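Mll2253 protein (Mesorhizobium loti, PDB 3Q63) is of unknown function but belongs to the AHA1 family of SRPBCC proteins, whose fold commonly encloses a pocket for hydrophobic ligands. Local coordinates at the interface of chains A and B. Residues are numbered along the deposited sequence; one frame, centred on the assembly and turned at random. Chains: chain A/B, Mll2253 protein.

The interface of chains A and B. Residues chain A 39, 55, 57, 59-61, 78, 80; chain B 57-59.
B:Trp57 reaches into chain A among A:Met39, A:Leu61, A:Trp57 and A:Trp78, in part of a two-fold symmetric interface between two AHA1-family (SRPBCC) subunits, which may or may not be the physiological dimer. Apolar packing dominates. The terminal methyl CE of A:Met39, a selenomethionine, lies over the indole face of B:Trp57, 3.4 Å from the centroid of the five-membered ring, a CH-pi contact. A bend at the end of its chain (chi3 96°) turns CE onto that face, while A:Met39 SE lies 3.7 Å from B:Trp57 CZ2. Against the opposite face, towards the rim, rests the backbone N of B:Gly59, from the same chain. The rim of the six-membered ring meets A:Leu61, with A:Leu61 CG 3.6 Å from B:Trp57 CZ3, and A:Gly59 C and A:Val60 N, which lie at the edge in the ring plane. The two symmetry-related tryptophans come tip to tip, A:Trp57 CZ2 to B:Trp57 CZ2 at 3.3 Å, with A:Ala55 CB beside the same B:Trp57 atom. Polar contacts sit at either end of this packing. A:Trp78 donates its indole NE1 to the backbone O of B:Trp57 at 3.0 Å, well along the carbonyl direction (C=O...N 158°) but tilted 17° from its plane. Water 1 bridges the indole nitrogens of the pair, 3.0 Å from A:Trp57 NE1 and 3.1 Å from B:Trp57 NE1, lying in both ring planes. An alanine in place of B:Trp57 would probably open a gap beneath the A:Met39 methyl and beside A:Leu61, and leave water 1 without one of its indole partners.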
loop_
_atom_site.group_PDB
_atom_site.type_symbol
_atom_site.label_atom_id
_atom_site.label_comp_id
_atom_site.label_asym_id
_atom_site.label_seq_id
_atom_site.Cartn_x
_atom_site.Cartn_y
_atom_site.Cartn_z
HETATM N N MSE A 39 5.204 0.031 7.415
HETATM C CA MSE A 39 4.167 1.048 7.293
HETATM C C MSE A 39 3.407 1.173 8.612
HETATM O O MSE A 39 3.691 0.453 9.576
HETATM C CB MSE A 39 3.202 0.703 6.150
HETATM C CG MSE A 39 2.336 -0.530 6.376
HETATM SE SE MSE A 39 1.309 -1.031 4.779
HETATM C CE MSE A 39 2.523 -2.366 4.074
ATOM N N ALA A 55 -1.798 1.293 5.032
ATOM C CA ALA A 55 -1.127 2.259 4.179
ATOM C C ALA A 55 -1.949 3.545 4.152
ATOM O O ALA A 55 -3.153 3.516 4.372
ATOM C CB ALA A 55 -0.987 1.694 2.766
ATOM N N TRP A 57 -3.142 5.153 1.817
ATOM C CA TRP A 57 -4.207 5.186 0.817
ATOM C C TRP A 57 -5.417 4.330 1.177
ATOM O O TRP A 57 -6.379 4.246 0.404
ATOM C CB TRP A 57 -3.678 4.775 -0.564
ATOM C CG TRP A 57 -2.776 3.583 -0.551
ATOM C CD1 TRP A 57 -1.420 3.583 -0.375
ATOM C CD2 TRP A 57 -3.157 2.218 -0.719
ATOM N NE1 TRP A 57 -0.935 2.301 -0.428
ATOM C CE2 TRP A 57 -1.979 1.442 -0.639
ATOM C CE3 TRP A 57 -4.380 1.569 -0.932
ATOM C CZ2 TRP A 57 -1.990 0.051 -0.765
ATOM C CZ3 TRP A 57 -4.387 0.184 -1.057
ATOM C CH2 TRP A 57 -3.202 -0.556 -0.973
ATOM N N GLY A 59 -5.351 0.820 2.156
ATOM C CA GLY A 59 -5.112 -0.608 2.234
ATOM C C GLY A 59 -4.816 -0.988 3.671
ATOM O O GLY A 59 -4.217 -0.207 4.404
ATOM N N VAL A 60 -5.227 -2.180 4.081
ATOM C CA VAL A 60 -5.007 -2.614 5.452
ATOM C C VAL A 60 -4.971 -4.124 5.548
ATOM O O VAL A 60 -5.613 -4.820 4.758
ATOM C CB VAL A 60 -6.136 -2.078 6.375
ATOM C CG1 VAL A 60 -7.485 -2.478 5.806
ATOM C CG2 VAL A 60 -5.979 -2.618 7.788
ATOM N N LEU A 61 -4.210 -4.614 6.527
ATOM C CA LEU A 61 -4.070 -6.047 6.802
ATOM C C LEU A 61 -4.497 -6.279 8.249
ATOM O O LEU A 61 -4.325 -5.398 9.084
ATOM C CB LEU A 61 -2.609 -6.486 6.678
ATOM C CG LEU A 61 -1.893 -6.332 5.340
ATOM C CD1 LEU A 61 -0.403 -6.630 5.524
ATOM C CD2 LEU A 61 -2.511 -7.261 4.321
ATOM N N TRP A 78 -1.135 -12.412 8.812
ATOM C CA TRP A 78 -1.031 -11.336 7.835
ATOM C C TRP A 78 -2.143 -11.680 6.858
ATOM O O TRP A 78 -1.923 -12.381 5.866
ATOM C CB TRP A 78 0.344 -11.451 7.192
ATOM C CG TRP A 78 0.716 -10.450 6.146
ATOM C CD1 TRP A 78 0.250 -10.380 4.862
ATOM C CD2 TRP A 78 1.754 -9.476 6.251
ATOM N NE1 TRP A 78 0.951 -9.428 4.159
ATOM C CE2 TRP A 78 1.879 -8.858 4.991
ATOM C CE3 TRP A 78 2.599 -9.069 7.296
ATOM C CZ2 TRP A 78 2.815 -7.851 4.743
ATOM C CZ3 TRP A 78 3.522 -8.076 7.053
ATOM C CH2 TRP A 78 3.625 -7.474 5.781
ATOM N N LEU A 80 -6.261 -10.575 5.016
ATOM C CA LEU A 80 -7.178 -9.599 4.459
ATOM C C LEU A 80 -8.454 -10.363 4.090
ATOM O O LEU A 80 -8.408 -11.325 3.319
ATOM C CB LEU A 80 -6.575 -8.943 3.215
ATOM C CG LEU A 80 -7.520 -8.076 2.383
ATOM C CD1 LEU A 80 -8.204 -7.042 3.268
ATOM C CD2 LEU A 80 -6.729 -7.396 1.282
ATOM N N TRP B 57 2.045 -6.064 -1.083
ATOM C CA TRP B 57 1.974 -6.627 0.264
ATOM C C TRP B 57 0.619 -7.223 0.654
ATOM O O TRP B 57 0.450 -7.707 1.778
ATOM C CB TRP B 57 2.389 -5.574 1.293
ATOM C CG TRP B 57 1.745 -4.231 1.115
ATOM C CD1 TRP B 57 2.235 -3.176 0.404
ATOM C CD2 TRP B 57 0.536 -3.776 1.728
ATOM N NE1 TRP B 57 1.414 -2.087 0.546
ATOM C CE2 TRP B 57 0.360 -2.429 1.354
ATOM C CE3 TRP B 57 -0.415 -4.375 2.562
ATOM C CZ2 TRP B 57 -0.730 -1.668 1.785
ATOM C CZ3 TRP B 57 -1.498 -3.618 2.991
ATOM C CH2 TRP B 57 -1.645 -2.280 2.602
ATOM N N GLY B 58 -0.343 -7.169 -0.265
ATOM C CA GLY B 58 -1.655 -7.737 -0.006
ATOM C C GLY B 58 -2.844 -6.790 0.071
ATOM O O GLY B 58 -3.975 -7.230 -0.093
ATOM N N GLY B 59 -2.604 -5.505 0.318
ATOM C CA GLY B 59 -3.703 -4.560 0.420
ATOM C C GLY B 59 -4.447 -4.427 -0.892
ATOM O O GLY B 59 -3.846 -4.546 -1.960
HETATM O O HOH W 1 1.634 0.844 -0.436
#